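PDB 6BDE: 2,4-dihydroxyhept-2-ene-1,7-dioic acid aldolase, which binds heme b and, as an H-NOX family member, probably acts as a heme-based nitric oxide/oxygen sensor in signalling. Local coordinates for residues Ile5-Leu10 / Tyr37-Thr42; Leu31-Val36 / Phe45-Gln50. The protein carries 1 engineered substitution. All blocks are in the same frame, centred on the assembly; numbering follows the deposited sequence.

Contact 1. Residues Ile5-Leu10 / Tyr37-Thr42; sequences IFTEFL and YTSIGT. With HEM (protoporphyrin IX containing Fe), chain B.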
# COMPACT_ATOMS: atom_id res chain seq x y z
N ILE A 5 -8.91 -5.55 0.03
CA ILE A 5 -8.47 -4.16 -0.01
C ILE A 5 -9.65 -3.23 0.25
O ILE A 5 -9.50 -2.19 0.91
CB ILE A 5 -7.78 -3.86 -1.35
CG1 ILE A 5 -6.70 -4.90 -1.63
CG2 ILE A 5 -7.18 -2.47 -1.33
CD1 ILE A 5 -5.60 -4.93 -0.60
N PHE A 6 -10.83 -3.57 -0.27
CA PHE A 6 -12.01 -2.74 -0.06
C PHE A 6 -12.49 -2.82 1.39
O PHE A 6 -12.78 -1.79 2.01
CB PHE A 6 -13.12 -3.15 -1.02
CG PHE A 6 -12.92 -2.68 -2.43
CD1 PHE A 6 -13.33 -1.42 -2.82
CD2 PHE A 6 -12.33 -3.51 -3.37
CE1 PHE A 6 -13.14 -0.99 -4.12
CE2 PHE A 6 -12.14 -3.09 -4.67
CZ PHE A 6 -12.55 -1.82 -5.05
N THR A 7 -12.59 -4.04 1.93
CA THR A 7 -13.14 -4.21 3.27
C THR A 7 -12.27 -3.56 4.33
O THR A 7 -12.77 -2.89 5.24
CB THR A 7 -13.33 -5.70 3.57
OG1 THR A 7 -12.07 -6.38 3.48
CG2 THR A 7 -14.31 -6.32 2.58
N GLU A 8 -10.95 -3.75 4.24
CA GLU A 8 -10.05 -3.14 5.21
C GLU A 8 -10.03 -1.62 5.07
O GLU A 8 -9.86 -0.91 6.07
CB GLU A 8 -8.63 -3.70 5.05
CG GLU A 8 -8.50 -5.17 5.41
CD GLU A 8 -8.63 -5.43 6.90
OE1 GLU A 8 -8.43 -4.48 7.69
OE2 GLU A 8 -8.92 -6.58 7.28
N PHE A 9 -10.20 -1.11 3.85
CA PHE A 9 -10.20 0.34 3.65
C PHE A 9 -11.43 0.98 4.28
O PHE A 9 -11.32 1.95 5.04
CB PHE A 9 -10.15 0.65 2.15
CG PHE A 9 -10.42 2.09 1.82
CD1 PHE A 9 -9.47 3.07 2.08
CD2 PHE A 9 -11.62 2.47 1.23
CE1 PHE A 9 -9.72 4.40 1.77
CE2 PHE A 9 -11.87 3.79 0.92
CZ PHE A 9 -10.92 4.76 1.19
N LEU A 10 -12.62 0.44 3.99
CA LEU A 10 -13.83 1.00 4.57
C LEU A 10 -13.88 0.80 6.08
O LEU A 10 -14.49 1.61 6.79
CB LEU A 10 -15.06 0.39 3.90
CG LEU A 10 -15.17 0.62 2.39
CD1 LEU A 10 -16.38 -0.10 1.82
CD2 LEU A 10 -15.22 2.11 2.08
N TYR A 37 -18.80 -5.66 -0.49
CA TYR A 37 -17.60 -6.36 -0.88
C TYR A 37 -17.39 -7.59 -0.00
O TYR A 37 -17.74 -7.60 1.18
CB TYR A 37 -16.36 -5.46 -0.78
CG TYR A 37 -16.48 -4.18 -1.56
CD1 TYR A 37 -16.26 -4.15 -2.93
CD2 TYR A 37 -16.81 -2.99 -0.92
CE1 TYR A 37 -16.37 -2.97 -3.64
CE2 TYR A 37 -16.92 -1.81 -1.62
CZ TYR A 37 -16.70 -1.80 -2.98
OH TYR A 37 -16.81 -0.63 -3.69
N THR A 38 -16.80 -8.62 -0.60
CA THR A 38 -16.34 -9.80 0.12
C THR A 38 -14.84 -9.94 -0.08
O THR A 38 -14.29 -9.51 -1.10
CB THR A 38 -17.05 -11.07 -0.36
OG1 THR A 38 -16.44 -12.22 0.24
CG2 THR A 38 -16.95 -11.19 -1.87
N SER A 39 -14.18 -10.57 0.90
CA SER A 39 -12.72 -10.61 0.93
C SER A 39 -12.14 -11.27 -0.31
O SER A 39 -11.09 -10.86 -0.81
CB SER A 39 -12.23 -11.33 2.18
OG SER A 39 -12.55 -10.60 3.35
N ILE A 40 -12.80 -12.31 -0.82
CA ILE A 40 -12.26 -13.08 -1.94
C ILE A 40 -12.87 -12.58 -3.24
O ILE A 40 -12.65 -13.17 -4.31
CB ILE A 40 -12.51 -14.58 -1.74
CG1 ILE A 40 -14.00 -14.90 -1.89
CG2 ILE A 40 -11.98 -15.03 -0.39
CD1 ILE A 40 -14.28 -16.30 -2.39
N GLY A 41 -13.64 -11.50 -3.17
CA GLY A 41 -14.20 -10.92 -4.38
C GLY A 41 -13.16 -10.17 -5.19
O GLY A 41 -12.09 -9.79 -4.71
N THR A 42 -13.50 -9.95 -6.46
CA THR A 42 -12.64 -9.22 -7.39
C THR A 42 -13.46 -8.09 -7.99
O THR A 42 -14.50 -8.33 -8.61
CB THR A 42 -12.10 -10.14 -8.48
OG1 THR A 42 -11.30 -11.17 -7.89
CG2 THR A 42 -11.24 -9.34 -9.45
CHA HEM B . -1.58 -4.71 -3.92
CHB HEM B . -0.64 -8.89 -0.59
CHC HEM B . 4.25 -6.73 0.77
CHD HEM B . 3.19 -2.40 -2.38
C1A HEM B . -1.39 -6.06 -2.90
C2A HEM B . -2.64 -6.71 -2.79
C3A HEM B . -2.40 -7.74 -1.98
C4A HEM B . -1.03 -7.62 -1.65
CMA HEM B . -3.38 -8.81 -1.51
CAA HEM B . -3.95 -6.36 -3.48
CBA HEM B . -3.99 -7.07 -4.83
CGA HEM B . -5.33 -6.87 -5.53
O1A HEM B . -5.61 -7.55 -6.56
O2A HEM B . -6.17 -6.04 -5.08
C1B HEM B . 0.84 -8.44 0.01
C2B HEM B . 1.39 -9.18 1.24
C3B HEM B . 2.65 -8.58 1.54
C4B HEM B . 2.81 -7.51 0.49
CMB HEM B . 0.73 -10.35 1.98
CAB HEM B . 3.63 -8.93 2.65
CBB HEM B . 4.12 -10.15 2.75
C1C HEM B . 4.05 -5.29 -0.15
C2C HEM B . 4.99 -4.32 0.24
C3C HEM B . 4.73 -3.26 -0.53
C4C HEM B . 3.65 -3.66 -1.34
CMC HEM B . 6.08 -4.45 1.31
CAC HEM B . 5.44 -1.91 -0.55
CBC HEM B . 6.30 -1.64 -1.51
C1D HEM B . 1.70 -2.92 -2.93
C2D HEM B . 0.99 -1.77 -3.60
C3D HEM B . -0.26 -2.30 -4.03
C4D HEM B . -0.26 -3.78 -3.59
CMD HEM B . 1.50 -0.34 -3.80
CAD HEM B . -1.37 -1.55 -4.77
CBD HEM B . -1.60 -2.15 -6.15
CGD HEM B . -0.83 -1.34 -7.18
O1D HEM B . 0.04 -0.51 -6.80
O2D HEM B . -1.06 -1.51 -8.41
NA HEM B . -0.31 -6.53 -2.14
NB HEM B . 1.71 -7.26 -0.47
NC HEM B . 3.10 -4.94 -1.11
ND HEM B . 0.98 -4.22 -2.79
FE HEM B . 1.63 -5.98 -2.03
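Thr7 on the helix and Tyr37 in the loop make the nearest backbone approach, 6.5 Å from CA to CA, and no hydrogen bond joins the two segments. Beyond Tyr37 the loop folds back in a type I turn from Thr38 to Gly41, closed by Gly41 N to Thr38 O at 2.9 Å. Contact across the segments is therefore carried by side chains, chiefly an offset stack of the Phe6 and Tyr37 rings, with centroids 4.2 Å apart and planes at 12°. Phe6 CD1 lies over the Tyr37 ring toward its rim, 3.4 Å from Tyr37 CZ. Phe6 CG, set anti to its carbonyl carbon (chi1 -76°), starts the ring on a course over Tyr37. Phe6 CB also lies over the Tyr37 face, 3.7 Å from the ring centroid, a CH-pi contact. Leu10 CD1 lies at the edge of the Tyr37 ring, near its plane, 3.9 Å from Tyr37 CE2, and Thr7 CG2 brushes Tyr37 CB. An alanine in place of Tyr37 would probably uncover one face of Phe6 and leave Glu47, which the phenol OH binds, short of one partner. On the heme side, Ile5 CD1 touches HEM CAA at 3.6 Å. Helix 45-59 packs against the same N-terminal helix through Met48 on Phe6 and Phe9, while helix 63-81 meets Ile5 through Phe74.

Contact 2. Residues Leu31-Val36 / Phe45-Gln50; sequences LESEGV and FSEMLQ
The Glu47 carboxylate is the flat group that meets Ser33: both of its oxygens are approached on their syn sides, and Leu31 CG stands over one face, 3.9 Å from Glu47 OE1. The loop presents itself as a type I' beta turn from Ser33 to Val36, combined with an ST turn at Ser33, opposite the early part of helix 45-59. Two bonds from one serine grip the carboxylate. Ser33 N donates to Glu47 OE2 at 2.8 Å, nearly straight (164°) but 33° out of the carboxylate plane. Ser33 OG donates to Glu47 OE1 at 2.6 Å, tilted 21° from that plane. Tyr37 OH probably also hydrogen-bonds to OE1; together with the two serine bonds this would hold the group's rotation and probably favour the ionised form. Glu47 CG is anti to its own carbonyl carbon and the chain runs extended beyond it, which carries the carboxylate out from the helix to the turn. Leu31, preceded by a cis peptide bond, packs its CD1 against the aliphatic part of this chain, 3.6 Å from Glu47 CG. One helical turn on, Gln50 NE2 lies 3.5 Å from Leu31 N, but both are donors and no bond forms; NE2 instead binds Glu30 O. Ser33 OG works in both directions, since besides donating to Glu47 it accepts from Gly35 N at 3.2 Å.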
# COMPACT_ATOMS: atom_id res chain seq x y z
N LEU A 31 -19.81 2.42 -9.13
CA LEU A 31 -20.05 1.39 -8.08
C LEU A 31 -21.06 0.32 -8.52
O LEU A 31 -22.22 0.32 -8.12
CB LEU A 31 -20.48 1.95 -6.71
CG LEU A 31 -19.36 1.88 -5.67
CD1 LEU A 31 -18.11 2.59 -6.18
CD2 LEU A 31 -19.82 2.45 -4.33
N GLU A 32 -20.56 -0.62 -9.33
CA GLU A 32 -21.34 -1.79 -9.72
C GLU A 32 -21.61 -2.69 -8.52
O GLU A 32 -22.68 -3.30 -8.42
CB GLU A 32 -20.60 -2.55 -10.82
CG GLU A 32 -21.18 -3.91 -11.19
CD GLU A 32 -20.30 -4.65 -12.18
OE1 GLU A 32 -19.32 -4.04 -12.67
OE2 GLU A 32 -20.58 -5.83 -12.48
N SER A 33 -20.64 -2.79 -7.60
CA SER A 33 -20.83 -3.55 -6.38
C SER A 33 -21.88 -2.92 -5.47
O SER A 33 -22.43 -3.61 -4.60
CB SER A 33 -19.51 -3.67 -5.62
OG SER A 33 -19.19 -2.45 -4.98
N GLU A 34 -22.15 -1.63 -5.64
CA GLU A 34 -23.05 -0.86 -4.78
C GLU A 34 -22.58 -0.87 -3.32
O GLU A 34 -23.40 -0.80 -2.40
CB GLU A 34 -24.50 -1.37 -4.88
CG GLU A 34 -25.14 -1.10 -6.24
CD GLU A 34 -25.78 0.27 -6.32
OE1 GLU A 34 -26.23 0.79 -5.28
OE2 GLU A 34 -25.83 0.83 -7.44
N GLY A 35 -21.27 -0.96 -3.11
CA GLY A 35 -20.69 -0.83 -1.79
C GLY A 35 -20.62 -2.09 -0.97
O GLY A 35 -20.25 -2.01 0.21
N VAL A 36 -20.95 -3.25 -1.53
CA VAL A 36 -20.92 -4.51 -0.81
C VAL A 36 -19.76 -5.34 -1.35
O VAL A 36 -19.76 -5.71 -2.54
CB VAL A 36 -22.25 -5.27 -0.92
CG1 VAL A 36 -22.36 -6.30 0.19
CG2 VAL A 36 -23.41 -4.29 -0.86
N PHE A 45 -10.84 -1.49 -10.04
CA PHE A 45 -10.16 -0.46 -9.25
C PHE A 45 -10.86 0.89 -9.37
O PHE A 45 -10.74 1.73 -8.47
CB PHE A 45 -8.70 -0.33 -9.69
CG PHE A 45 -7.98 0.82 -9.05
CD1 PHE A 45 -7.55 0.75 -7.74
CD2 PHE A 45 -7.74 1.99 -9.76
CE1 PHE A 45 -6.90 1.81 -7.14
CE2 PHE A 45 -7.08 3.05 -9.18
CZ PHE A 45 -6.66 2.96 -7.86
N SER A 46 -11.60 1.11 -10.46
CA SER A 46 -12.34 2.36 -10.62
C SER A 46 -13.31 2.59 -9.47
O SER A 46 -13.66 3.73 -9.16
CB SER A 46 -13.07 2.37 -11.96
OG SER A 46 -13.99 1.29 -12.04
N GLU A 47 -13.78 1.51 -8.84
CA GLU A 47 -14.61 1.64 -7.65
C GLU A 47 -13.82 2.24 -6.50
O GLU A 47 -14.28 3.17 -5.82
CB GLU A 47 -15.19 0.28 -7.26
CG GLU A 47 -16.46 -0.10 -8.00
CD GLU A 47 -17.24 -1.18 -7.29
OE1 GLU A 47 -17.14 -1.25 -6.05
OE2 GLU A 47 -17.96 -1.95 -7.96
N MET A 48 -12.61 1.72 -6.26
CA MET A 48 -11.77 2.24 -5.18
C MET A 48 -11.34 3.67 -5.46
O MET A 48 -11.27 4.49 -4.53
CB MET A 48 -10.55 1.33 -4.99
CG MET A 48 -9.50 1.87 -4.04
SD MET A 48 -10.15 2.23 -2.40
CE MET A 48 -10.29 0.58 -1.72
N LEU A 49 -11.05 4.00 -6.72
CA LEU A 49 -10.67 5.37 -7.06
C LEU A 49 -11.80 6.34 -6.75
O LEU A 49 -11.55 7.46 -6.28
CB LEU A 49 -10.27 5.45 -8.53
CG LEU A 49 -9.77 6.81 -9.03
CD1 LEU A 49 -8.57 7.27 -8.22
CD2 LEU A 49 -9.44 6.75 -10.51
N GLN A 50 -13.05 5.94 -7.01
CA GLN A 50 -14.19 6.77 -6.64
C GLN A 50 -14.26 6.96 -5.13
O GLN A 50 -14.49 8.07 -4.64
CB GLN A 50 -15.48 6.14 -7.15
CG GLN A 50 -15.68 6.22 -8.66
CD GLN A 50 -17.04 5.72 -9.08
OE1 GLN A 50 -18.05 6.40 -8.89
NE2 GLN A 50 -17.08 4.52 -9.66

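Overall arrangement
Contacts 1 and 2 lie with their centres 10 Å apart and interlock along the chain, since their segments alternate. The link between them is polar at one point: Tyr37 OH of contact 1 reaches Glu47 OE1 of contact 2 at 2.5 Å, a probable hydrogen bond. Packing supplements it, with Phe6 CE1 3.5 Å from the backbone N of Met48 and Phe9 CD2 3.8 Å from Met48 CE, so the two contacts join helix 3-17, helix 45-59 and the loop between 19-27 and 45-59. Their relation to the heme differs. Contact 1 borders the pocket through Ile5, whereas the Glu47 side chain stays about 11 Å from the heme at nearest atoms.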